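Local coordinates for protein NADP-dependent alcohol dehydrogenase (Entamoeba histolytica, PDB 2OUI) that catalyses the reversible, NADP-dependent oxidation of alcohols to aldehydes or ketones, as a tetramer that belongs to the zinc-containing medium-chain alcohol dehydrogenases, at residues T41-V44 against A48-D51; K2-L7 against I12-K17; Q251-I256 against S279-G284; H247-A252 against I262-Y267; M151-F156 against G293-G298. The protein carries 1 engineered substitution. All blocks are in the same frame, centred on the assembly; numbering follows the deposited sequence.

Contact 1 (T41-V44 against A48-D51); sequences THTV and AIGD
Residues 41-44 of helix 38-46, in the GroES-like domain, meet the loop that follows the helix where His42 and Thr43 touch Ala48 and Ile49. The chain folds back so that Ala48 N reaches the carbonyl of His42; at 3.3 Å from N to His42 O the hydrogen bond is weak, although nearly straight at 174°. Beside it the methyl of Ala48 lies 4.0 Å from His42 CB, and this small side chain suits a backbone that comes so near a helix. The imidazole turns from the loop and packs edge-to-face with Tyr267. Helix 38-46 begins just after Cys37, a zinc ligand, and the side chain of His42 is about 9 Å from the zinc. Further along, Thr43 and Ile49 cross obliquely. Ile49 CG1 takes the crowded position between backbone N and carbonyl carbon (chi1 56°), which turns its branch onto the helix: Ile49 CD1 is 3.6 Å from Thr43 OG1, and Ile49 CG1 is 3.9 Å from Thr43 CG2. A threonine serves two needs here, since both its branches touch the isoleucine and its hydroxyl is also hydrogen-bonded to Tyr267 OH and to Ser39 O. The side chains of Ala48 and Ile49 touch Tyr267 as well, which places this tyrosine against both segments. Ile49 also packs on Val283 of a second subunit.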
# COMPACT_ATOMS: atom_id res chain seq x y z
N THR A 41 25.93 22.46 6.14
CA THR A 41 26.49 23.49 5.25
C THR A 41 25.38 24.31 4.56
O THR A 41 25.52 25.53 4.43
CB THR A 41 27.51 22.91 4.20
OG1 THR A 41 26.81 22.17 3.20
CG2 THR A 41 28.53 21.99 4.87
N HIS A 42 24.28 23.66 4.14
CA HIS A 42 23.12 24.39 3.57
C HIS A 42 22.54 25.33 4.65
O HIS A 42 22.29 26.50 4.40
CB HIS A 42 21.98 23.47 3.09
CG HIS A 42 22.39 22.43 2.10
ND1 HIS A 42 23.45 22.57 1.23
CD2 HIS A 42 21.82 21.23 1.79
CE1 HIS A 42 23.54 21.50 0.46
NE2 HIS A 42 22.57 20.67 0.78
N THR A 43 22.35 24.79 5.85
CA THR A 43 21.77 25.56 6.95
C THR A 43 22.61 26.79 7.28
O THR A 43 22.07 27.90 7.38
CB THR A 43 21.56 24.64 8.17
OG1 THR A 43 20.66 23.59 7.80
CG2 THR A 43 21.02 25.42 9.38
N VAL A 44 23.93 26.61 7.43
CA VAL A 44 24.82 27.72 7.82
C VAL A 44 25.12 28.69 6.66
O VAL A 44 24.90 29.90 6.78
CB VAL A 44 26.17 27.23 8.44
CG1 VAL A 44 27.13 28.40 8.71
CG2 VAL A 44 25.92 26.43 9.71
N ALA A 48 19.33 28.02 4.25
CA ALA A 48 18.27 27.25 3.59
C ALA A 48 17.02 26.99 4.42
O ALA A 48 15.94 26.71 3.85
CB ALA A 48 18.83 25.92 3.04
N ILE A 49 17.15 27.06 5.75
CA ILE A 49 16.00 26.90 6.65
C ILE A 49 15.85 28.06 7.64
O ILE A 49 15.29 27.89 8.73
CB ILE A 49 15.98 25.53 7.38
CG1 ILE A 49 17.28 25.30 8.17
CG2 ILE A 49 15.64 24.39 6.38
CD1 ILE A 49 17.30 24.03 9.02
N GLY A 50 16.34 29.24 7.24
CA GLY A 50 16.21 30.45 8.02
C GLY A 50 17.41 30.72 8.90
O GLY A 50 18.22 29.83 9.14
N ASP A 51 17.51 31.95 9.40
CA ASP A 51 18.61 32.36 10.28
C ASP A 51 18.47 31.66 11.63
O ASP A 51 17.38 31.26 12.05
CB ASP A 51 18.62 33.89 10.45
CG ASP A 51 19.93 34.43 11.08
OD1 ASP A 51 20.87 33.67 11.33
OD2 ASP A 51 20.01 35.65 11.31

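Contact 2 (K2-L7 against I12-K17); sequences KGLAML and IGWIEK
Strands 2-7 and 12-16 run antiparallel as a twisted beta hairpin, 133° between their directions, with Gly3-Ile15 and Ala5-Gly13 as hydrogen-bonded pairs and Leu4-Trp14 as a non-hydrogen-bonded pair between them. Ile15 N lies 2.9 Å from Gly3 O, and Ala5 N lies 2.9 Å from Gly13 O. On the face that carries Leu4 and Trp14, Leu4 packs over one face of the indole. Its CB stands 3.8 Å from the centroid of the six-membered ring and 5° off the normal, a CH-pi contact, while CD1 reaches back toward the pyrrole part. Trp14 NE1 is hydrogen-bonded to Glu331 of helix 329-339, which packs against this face. Leu7 lies over Gly13, its CD1 3.8 Å from Gly13 N. At the exposed end Lys2 and Glu16 run side by side. A bend at chi2 (-84°) brings the Glu16 carboxylate against Lys2 CG, which is 3.4 Å from Glu16 OE2, while Lys2 NZ stays 5.4 Å from that oxygen. Ile15 lies opposite Gly3 and meets Ala5 and Leu7 on the other face of the sheet, where packing is tight: Ile15 CD1 is 3.5 Å from Ala5 CB, and Ile15 CG2 is 3.5 Å from Leu7 CD2.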
# COMPACT_ATOMS: atom_id res chain seq x y z
N LYS A 2 31.05 23.14 26.20
CA LYS A 2 31.40 23.68 24.89
C LYS A 2 30.62 22.99 23.78
O LYS A 2 30.41 21.77 23.81
CB LYS A 2 32.89 23.52 24.61
CG LYS A 2 33.78 24.43 25.44
CD LYS A 2 35.23 24.24 25.07
CE LYS A 2 36.14 24.59 26.24
NZ LYS A 2 37.32 23.68 26.30
N GLY A 3 30.22 23.78 22.78
CA GLY A 3 29.56 23.23 21.58
C GLY A 3 29.94 24.07 20.37
O GLY A 3 30.28 25.25 20.51
N LEU A 4 29.90 23.46 19.18
CA LEU A 4 30.20 24.18 17.94
C LEU A 4 28.87 24.62 17.36
O LEU A 4 28.03 23.76 17.05
CB LEU A 4 30.93 23.27 16.95
CG LEU A 4 31.22 23.98 15.62
CD1 LEU A 4 32.19 25.10 15.84
CD2 LEU A 4 31.77 23.00 14.60
N ALA A 5 28.68 25.94 17.20
CA ALA A 5 27.37 26.52 16.87
C ALA A 5 27.32 27.32 15.57
O ALA A 5 28.35 27.83 15.12
CB ALA A 5 26.88 27.41 18.00
N MET A 6 26.11 27.43 14.99
CA MET A 6 25.81 28.43 13.96
C MET A 6 25.50 29.71 14.71
O MET A 6 24.51 29.79 15.44
CB MET A 6 24.57 28.01 13.17
CG MET A 6 24.09 29.07 12.18
SD MET A 6 22.76 28.35 11.20
CE MET A 6 22.36 29.79 10.20
N LEU A 7 26.37 30.70 14.55
CA LEU A 7 26.22 31.96 15.25
C LEU A 7 25.34 32.92 14.44
O LEU A 7 24.75 33.85 14.98
CB LEU A 7 27.58 32.58 15.49
CG LEU A 7 28.62 31.68 16.17
CD1 LEU A 7 29.94 32.41 16.29
CD2 LEU A 7 28.12 31.23 17.52
N ILE A 12 30.31 30.27 12.05
CA ILE A 12 30.32 29.21 13.06
C ILE A 12 31.43 29.45 14.05
O ILE A 12 32.42 30.10 13.73
CB ILE A 12 30.46 27.77 12.46
CG1 ILE A 12 31.87 27.50 11.91
CG2 ILE A 12 29.37 27.48 11.43
CD1 ILE A 12 32.00 26.05 11.32
N GLY A 13 31.25 28.94 15.27
CA GLY A 13 32.28 29.04 16.29
C GLY A 13 31.87 28.32 17.56
O GLY A 13 30.71 27.95 17.73
N TRP A 14 32.83 28.11 18.44
CA TRP A 14 32.58 27.45 19.72
C TRP A 14 31.94 28.42 20.71
O TRP A 14 32.40 29.55 20.87
CB TRP A 14 33.89 26.88 20.29
CG TRP A 14 34.41 25.79 19.41
CD1 TRP A 14 35.25 25.93 18.34
CD2 TRP A 14 34.06 24.40 19.48
NE1 TRP A 14 35.47 24.70 17.75
CE2 TRP A 14 34.75 23.74 18.42
CE3 TRP A 14 33.25 23.63 20.35
CZ2 TRP A 14 34.64 22.35 18.18
CZ3 TRP A 14 33.14 22.23 20.12
CH2 TRP A 14 33.85 21.62 19.05
N ILE A 15 30.89 27.96 21.37
CA ILE A 15 30.21 28.73 22.41
C ILE A 15 30.00 27.88 23.67
O ILE A 15 30.20 26.66 23.65
CB ILE A 15 28.82 29.27 21.92
CG1 ILE A 15 27.87 28.12 21.60
CG2 ILE A 15 29.01 30.21 20.70
CD1 ILE A 15 26.44 28.52 21.29
N GLU A 16 29.60 28.52 24.76
CA GLU A 16 29.29 27.82 26.02
C GLU A 16 27.78 27.88 26.23
O GLU A 16 27.14 28.92 26.05
CB GLU A 16 30.00 28.47 27.20
CG GLU A 16 31.52 28.44 27.12
CD GLU A 16 32.13 27.13 27.63
OE1 GLU A 16 31.37 26.21 28.02
OE2 GLU A 16 33.38 27.04 27.65
N LYS A 17 27.21 26.73 26.59
CA LYS A 17 25.79 26.60 26.82
C LYS A 17 25.65 25.83 28.14
O LYS A 17 26.56 25.09 28.54
CB LYS A 17 25.10 25.86 25.67
CG LYS A 17 25.18 26.60 24.33
CD LYS A 17 24.02 26.32 23.40
CE LYS A 17 23.02 27.48 23.38
NZ LYS A 17 21.90 27.15 22.48

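Contact 3 (Q251-I256 against S279-G284); sequences QAVKMI and SEWGVG
With CG1 anti to the backbone N (chi1 167°), Val253 turns that methyl out from helix 248-255 onto the peptide between Glu280 and Trp281. There Val253 CG1 lies 3.5 Å from Glu280 O and 3.9 Å from Glu280 CB. The same methyl meets the indole at its edge, near the ring plane, with Val253 CG1 4.0 Å from Trp281 CD1. A branched, purely apolar residue suits this spot, because it touches backbone, chain and ring at once. Next to Val253 on the helix, Lys254 is extended; Glu280, bent at chi2 (89°), lays its aliphatic part across it, Lys254 CG to Glu280 CG at 3.8 Å. The charges stay apart, Lys254 NZ being 4.9 Å from Glu280 OE1, so their attraction is probably modest at the solvent-facing side of the contact. Residues 279-282 form a type I beta turn, closed by Gly282 N to Ser279 O at 3.0 Å. Lys288 ties the two parts together: its amino group is hydrogen-bonded to both Val253 O and Glu280 O, while its carbonyl accepts from Trp281 NE1. Within the nucleotide-binding domain the helix lies on strands 236-241 and 260-264 and beside helix 223-230. From strand 273-277, Pro277 touches Val253 and Ile276 touches Trp281, and the Trp281 side chain packs on Ile274 of a second subunit.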
# COMPACT_ATOMS: atom_id res chain seq x y z
N GLN A 251 15.32 16.12 -14.67
CA GLN A 251 16.09 14.99 -15.21
C GLN A 251 15.45 13.67 -14.83
O GLN A 251 15.34 12.77 -15.67
CB GLN A 251 17.54 15.03 -14.71
CG GLN A 251 18.26 16.30 -15.12
CD GLN A 251 19.69 16.33 -14.66
OE1 GLN A 251 20.61 16.63 -15.43
NE2 GLN A 251 19.89 16.01 -13.39
N ALA A 252 15.02 13.54 -13.58
CA ALA A 252 14.33 12.32 -13.09
C ALA A 252 13.07 12.05 -13.90
O ALA A 252 12.85 10.93 -14.36
CB ALA A 252 13.99 12.48 -11.62
N VAL A 253 12.26 13.08 -14.13
CA VAL A 253 11.00 12.90 -14.84
C VAL A 253 11.28 12.51 -16.29
O VAL A 253 10.53 11.72 -16.87
CB VAL A 253 10.16 14.21 -14.81
CG1 VAL A 253 8.97 14.15 -15.82
CG2 VAL A 253 9.70 14.53 -13.38
N LYS A 254 12.35 13.05 -16.88
CA LYS A 254 12.63 12.77 -18.30
C LYS A 254 13.21 11.36 -18.52
O LYS A 254 13.09 10.81 -19.62
CB LYS A 254 13.55 13.83 -18.91
CG LYS A 254 12.91 15.24 -18.99
CD LYS A 254 13.93 16.29 -19.41
CE LYS A 254 13.29 17.67 -19.39
NZ LYS A 254 14.22 18.74 -19.90
N MET A 255 13.84 10.79 -17.50
CA MET A 255 14.45 9.47 -17.67
C MET A 255 13.58 8.31 -17.19
O MET A 255 13.94 7.14 -17.43
CB MET A 255 15.79 9.39 -16.93
CG MET A 255 15.59 9.38 -15.45
SD MET A 255 17.17 9.13 -14.59
CE MET A 255 18.04 10.67 -14.98
N ILE A 256 12.45 8.62 -16.55
CA ILE A 256 11.63 7.60 -15.89
C ILE A 256 10.42 7.20 -16.73
O ILE A 256 9.83 8.03 -17.45
CB ILE A 256 11.20 8.05 -14.47
CG1 ILE A 256 10.91 6.84 -13.56
CG2 ILE A 256 10.05 9.06 -14.51
CD1 ILE A 256 10.63 7.23 -12.10
N SER A 279 5.28 18.51 -20.33
CA SER A 279 5.11 17.46 -21.35
C SER A 279 5.58 16.09 -20.89
O SER A 279 4.83 15.10 -21.04
CB SER A 279 5.82 17.82 -22.66
OG SER A 279 5.04 18.77 -23.39
N GLU A 280 6.79 16.02 -20.33
CA GLU A 280 7.37 14.74 -19.86
C GLU A 280 6.71 14.18 -18.63
O GLU A 280 6.87 13.00 -18.31
CB GLU A 280 8.87 14.88 -19.61
CG GLU A 280 9.67 14.99 -20.92
CD GLU A 280 9.82 16.44 -21.40
OE1 GLU A 280 10.57 16.67 -22.39
OE2 GLU A 280 9.20 17.35 -20.80
N TRP A 281 5.96 15.02 -17.92
CA TRP A 281 5.15 14.53 -16.82
C TRP A 281 3.78 14.06 -17.30
O TRP A 281 2.87 13.92 -16.49
CB TRP A 281 5.01 15.62 -15.73
CG TRP A 281 4.78 15.06 -14.32
CD1 TRP A 281 5.56 14.16 -13.65
CD2 TRP A 281 3.71 15.41 -13.42
NE1 TRP A 281 5.04 13.92 -12.40
CE2 TRP A 281 3.92 14.68 -12.22
CE3 TRP A 281 2.63 16.29 -13.49
CZ2 TRP A 281 3.05 14.76 -11.13
CZ3 TRP A 281 1.76 16.39 -12.38
CH2 TRP A 281 1.98 15.63 -11.23
N GLY A 282 3.62 13.80 -18.61
CA GLY A 282 2.36 13.27 -19.12
C GLY A 282 1.27 14.30 -19.10
O GLY A 282 0.09 13.98 -18.95
N VAL A 283 1.66 15.56 -19.30
CA VAL A 283 0.75 16.71 -19.21
C VAL A 283 -0.17 16.62 -17.96
O VAL A 283 -1.36 16.94 -18.01
CB VAL A 283 -0.00 17.05 -20.55
CG1 VAL A 283 0.97 17.47 -21.66
CG2 VAL A 283 -0.88 15.88 -21.06
N GLY A 284 0.41 16.17 -16.85
CA GLY A 284 -0.31 16.11 -15.57
C GLY A 284 -0.82 14.70 -15.23
O GLY A 284 -1.39 14.49 -14.15

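Contact 4 (H247-A252 against I262-Y267); sequences HTFAQA and IGNVNY. With EDO (1,2-ethanediol), chain I.
Phe249 CZ lies 3.4 Å from Asn264 CG. The two side chains cross at about a right angle, the ring and amide planes being 55° apart, and the asparagine's CB is 3.6 Å from the same CZ. Alongside, Ala252 rests on Ile262, CB to CD1 at 3.8 Å; the small residue allows helix 248-255 to settle close on strand 260-264. This is the packing of helix on parallel sheet expected of a Rossmann-type domain. Ile274 and Ile276 of strand 273-277 and Leu268 pack around the phenyl ring. Asn264, with CG anti to its N (chi1 173°), stands at the end of its strand and shapes the chain beyond. Its OD1 accepts from Asn266 N at 3.0 Å, an Asx turn in which the donor comes from above the carbonyl plane. Its ND2 gives a straighter bond to Asn266 O at 3.0 Å, on a lone pair of that carbonyl. Past the turn, a 1,2-ethanediol, probably from the crystallisation liquor, is held by two hydrogen bonds: its O1 donates to Val265 O at 3.0 Å and accepts from Tyr267 N at 3.2 Å. ND2 is also hydrogen-bonded to Gly284 O of a second subunit, so the amide has partners on both its oxygen and its nitrogen: its flip state is defined, and a buried polar group links turn and subunit interface.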
# COMPACT_ATOMS: atom_id res chain seq x y z
N HIS A 247 16.92 21.50 -10.26
CA HIS A 247 16.75 21.11 -11.67
C HIS A 247 16.93 19.61 -11.89
O HIS A 247 16.70 19.10 -13.00
CB HIS A 247 17.68 21.91 -12.57
CG HIS A 247 17.40 23.38 -12.55
ND1 HIS A 247 18.15 24.27 -11.80
CD2 HIS A 247 16.45 24.11 -13.17
CE1 HIS A 247 17.67 25.49 -11.98
NE2 HIS A 247 16.65 25.42 -12.81
N THR A 248 17.33 18.90 -10.85
CA THR A 248 17.49 17.46 -10.93
C THR A 248 16.16 16.74 -11.09
O THR A 248 16.10 15.62 -11.63
CB THR A 248 18.19 16.95 -9.67
OG1 THR A 248 19.43 17.67 -9.52
CG2 THR A 248 18.46 15.49 -9.78
N PHE A 249 15.09 17.36 -10.61
CA PHE A 249 13.78 16.74 -10.72
C PHE A 249 13.34 16.58 -12.16
O PHE A 249 12.73 15.56 -12.50
CB PHE A 249 12.72 17.49 -9.90
CG PHE A 249 12.86 17.25 -8.41
CD1 PHE A 249 13.86 17.90 -7.68
CD2 PHE A 249 11.99 16.39 -7.75
CE1 PHE A 249 13.98 17.69 -6.30
CE2 PHE A 249 12.11 16.19 -6.35
CZ PHE A 249 13.12 16.85 -5.64
N ALA A 250 13.63 17.59 -13.00
CA ALA A 250 13.32 17.50 -14.43
C ALA A 250 14.07 16.35 -15.08
O ALA A 250 13.52 15.68 -15.95
CB ALA A 250 13.59 18.84 -15.16
N GLN A 251 15.32 16.12 -14.67
CA GLN A 251 16.09 14.99 -15.21
C GLN A 251 15.45 13.67 -14.83
O GLN A 251 15.34 12.77 -15.67
CB GLN A 251 17.54 15.03 -14.71
CG GLN A 251 18.26 16.30 -15.12
CD GLN A 251 19.69 16.33 -14.66
OE1 GLN A 251 20.61 16.63 -15.43
NE2 GLN A 251 19.89 16.01 -13.39
N ALA A 252 15.02 13.54 -13.58
CA ALA A 252 14.33 12.32 -13.09
C ALA A 252 13.07 12.05 -13.90
O ALA A 252 12.85 10.93 -14.36
CB ALA A 252 13.99 12.48 -11.62
N ILE A 262 9.50 8.64 -8.11
CA ILE A 262 10.74 9.40 -7.87
C ILE A 262 10.82 9.66 -6.38
O ILE A 262 9.94 10.30 -5.81
CB ILE A 262 10.70 10.74 -8.64
CG1 ILE A 262 10.60 10.44 -10.15
CG2 ILE A 262 11.92 11.62 -8.27
CD1 ILE A 262 10.29 11.64 -10.99
N GLY A 263 11.85 9.12 -5.73
CA GLY A 263 12.01 9.32 -4.30
C GLY A 263 13.15 10.29 -3.99
O GLY A 263 14.32 9.95 -4.14
N ASN A 264 12.82 11.51 -3.57
CA ASN A 264 13.85 12.47 -3.25
C ASN A 264 14.14 12.53 -1.76
O ASN A 264 13.20 12.56 -0.94
CB ASN A 264 13.44 13.88 -3.66
CG ASN A 264 14.47 14.91 -3.17
OD1 ASN A 264 15.61 14.90 -3.65
ND2 ASN A 264 14.09 15.75 -2.18
N VAL A 265 15.43 12.54 -1.40
CA VAL A 265 15.84 12.74 -0.01
C VAL A 265 16.84 13.89 0.08
O VAL A 265 17.31 14.19 1.17
CB VAL A 265 16.47 11.46 0.63
CG1 VAL A 265 15.37 10.45 0.99
CG2 VAL A 265 17.52 10.84 -0.31
N ASN A 266 17.17 14.50 -1.06
CA ASN A 266 18.05 15.67 -1.04
C ASN A 266 17.39 16.89 -0.40
O ASN A 266 16.25 17.26 -0.73
CB ASN A 266 18.50 16.05 -2.46
CG ASN A 266 19.64 17.06 -2.44
OD1 ASN A 266 20.51 17.01 -1.58
ND2 ASN A 266 19.65 17.93 -3.41
N TYR A 267 18.11 17.48 0.54
CA TYR A 267 17.74 18.75 1.15
C TYR A 267 18.13 19.87 0.17
O TYR A 267 19.33 20.08 -0.10
CB TYR A 267 18.46 18.83 2.50
CG TYR A 267 18.51 20.17 3.25
CD1 TYR A 267 19.36 20.29 4.34
CD2 TYR A 267 17.75 21.29 2.88
CE1 TYR A 267 19.45 21.45 5.06
CE2 TYR A 267 17.85 22.51 3.61
CZ TYR A 267 18.70 22.55 4.71
OH TYR A 267 18.87 23.69 5.48
C1 EDO I . 20.55 14.81 3.22
O1 EDO I . 19.95 15.35 2.03
C2 EDO I . 22.00 15.26 3.32
O2 EDO I . 22.22 16.61 2.88

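Contact 5 (M151-F156 against G293-G298); sequences MVTTGF and GLTPGG
Thr153 and Thr295 bring their hydroxyls together at the tight end of this contact, OG1 to OG1 at 2.5 Å, a separation short enough for its exact value to be doubtful. Each threonine has OG1 anti to its backbone N (chi1 180° in Thr153, 178° in Thr295), which aims the two oxygens at one another as the side chains cross near a right angle. Thr295 OG1 is also hydrogen-bonded to Pro296 O at 2.7 Å, on a lone pair in the carbonyl plane, and Arg301 NE bonds to Thr153 OG1, so threonines suit a place that must serve several polar partners. The other side is bridged by a water, which joins Thr154 OG1 (3.2 Å) to Thr295 N (2.9 Å), though Thr154 OG1 still comes as close as 3.3 Å to Thr295 CB. That hydroxyl is also hydrogen-bonded to Asp150 O, the backbone of a zinc ligand, and to a bound cacodylate, probably from the crystallisation liquor. Helix 148-161 thus meets the loop that joins strand 288-292 to helix 298-310; Leu305 of the latter packs on Thr153, and Val178 of helix 177-188 lies against Thr154.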
# COMPACT_ATOMS: atom_id res chain seq x y z
N MET A 151 23.10 8.76 7.43
CA MET A 151 23.46 8.35 6.05
C MET A 151 22.73 7.10 5.58
O MET A 151 22.08 7.11 4.53
CB MET A 151 24.97 8.17 5.87
CG MET A 151 25.79 9.45 6.18
SD MET A 151 25.42 10.82 5.05
CE MET A 151 24.15 11.75 5.91
N VAL A 152 22.80 6.03 6.36
CA VAL A 152 22.10 4.79 5.98
C VAL A 152 20.59 5.00 5.95
O VAL A 152 19.93 4.62 4.97
CB VAL A 152 22.41 3.66 6.91
CG1 VAL A 152 21.60 2.43 6.50
CG2 VAL A 152 23.93 3.37 6.89
N THR A 153 20.04 5.59 7.02
CA THR A 153 18.59 5.76 7.11
C THR A 153 18.01 6.68 6.03
O THR A 153 16.99 6.35 5.43
CB THR A 153 18.11 6.14 8.53
OG1 THR A 153 16.68 6.29 8.49
CG2 THR A 153 18.76 7.45 9.02
N THR A 154 18.69 7.78 5.73
CA THR A 154 18.21 8.69 4.68
C THR A 154 18.39 8.06 3.30
O THR A 154 17.47 8.11 2.48
CB THR A 154 18.93 10.04 4.75
OG1 THR A 154 18.73 10.58 6.07
CG2 THR A 154 18.38 11.00 3.71
N GLY A 155 19.55 7.47 3.04
CA GLY A 155 19.81 6.79 1.78
C GLY A 155 18.79 5.68 1.52
O GLY A 155 18.18 5.64 0.44
N PHE A 156 18.59 4.81 2.51
CA PHE A 156 17.57 3.77 2.40
C PHE A 156 16.19 4.36 2.22
O PHE A 156 15.38 3.80 1.47
CB PHE A 156 17.56 2.82 3.60
CG PHE A 156 18.68 1.80 3.57
CD1 PHE A 156 19.88 2.06 2.91
CD2 PHE A 156 18.53 0.58 4.23
CE1 PHE A 156 20.93 1.13 2.92
CE2 PHE A 156 19.58 -0.36 4.24
CZ PHE A 156 20.77 -0.08 3.57
N GLY A 293 11.04 13.27 0.98
CA GLY A 293 10.81 13.03 2.41
C GLY A 293 12.05 13.04 3.29
O GLY A 293 13.09 12.56 2.92
N LEU A 294 11.86 13.57 4.48
CA LEU A 294 12.78 13.46 5.63
C LEU A 294 12.89 12.04 6.20
O LEU A 294 11.90 11.32 6.32
CB LEU A 294 12.25 14.41 6.71
CG LEU A 294 13.06 14.56 7.99
CD1 LEU A 294 14.46 15.12 7.72
CD2 LEU A 294 12.28 15.44 8.96
N THR A 295 14.11 11.61 6.57
CA THR A 295 14.28 10.24 7.07
C THR A 295 13.43 9.91 8.30
O THR A 295 13.21 10.79 9.16
CB THR A 295 15.77 9.97 7.40
OG1 THR A 295 15.92 8.63 7.92
CG2 THR A 295 16.31 11.02 8.40
N PRO A 296 12.96 8.66 8.41
CA PRO A 296 12.53 8.12 9.69
C PRO A 296 13.65 8.22 10.73
O PRO A 296 14.83 8.35 10.39
CB PRO A 296 12.27 6.64 9.36
CG PRO A 296 11.89 6.64 7.91
CD PRO A 296 12.78 7.68 7.31
N GLY A 297 13.26 8.13 11.99
CA GLY A 297 14.23 8.06 13.09
C GLY A 297 13.63 7.26 14.23
O GLY A 297 12.73 6.43 14.03
N GLY A 298 14.15 7.48 15.44
CA GLY A 298 13.78 6.65 16.57
C GLY A 298 14.58 5.36 16.67
O GLY A 298 15.39 5.03 15.80
O HOH W 1 16.56 12.90 5.80

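How the contacts relate
All five contacts are linked by touches. Contact 2 packs on contact 1 through Met6, whose CE is 3.4 Å from Thr43 O. Contact 1 reaches contact 4 from the GroES-like to the nucleotide-binding domain, Thr43 OG1 lying 2.9 Å from Tyr267 OH, a probable hydrogen bond. Contact 4 in turn joins contact 5, with Asn264 O 3.0 Å from Gly293 N, and shares helix 248-255 with contact 3. The ends are far apart: the centres of contacts 2 and 3 are about 44 Å from each other. The zinc is about 9 Å from the side chain of His42 in contact 1, and contact 5 adjoins its ligand Asp150, whose O is bonded to Thr154. Contacts 1, 3, 4 and 5 all touch a second subunit.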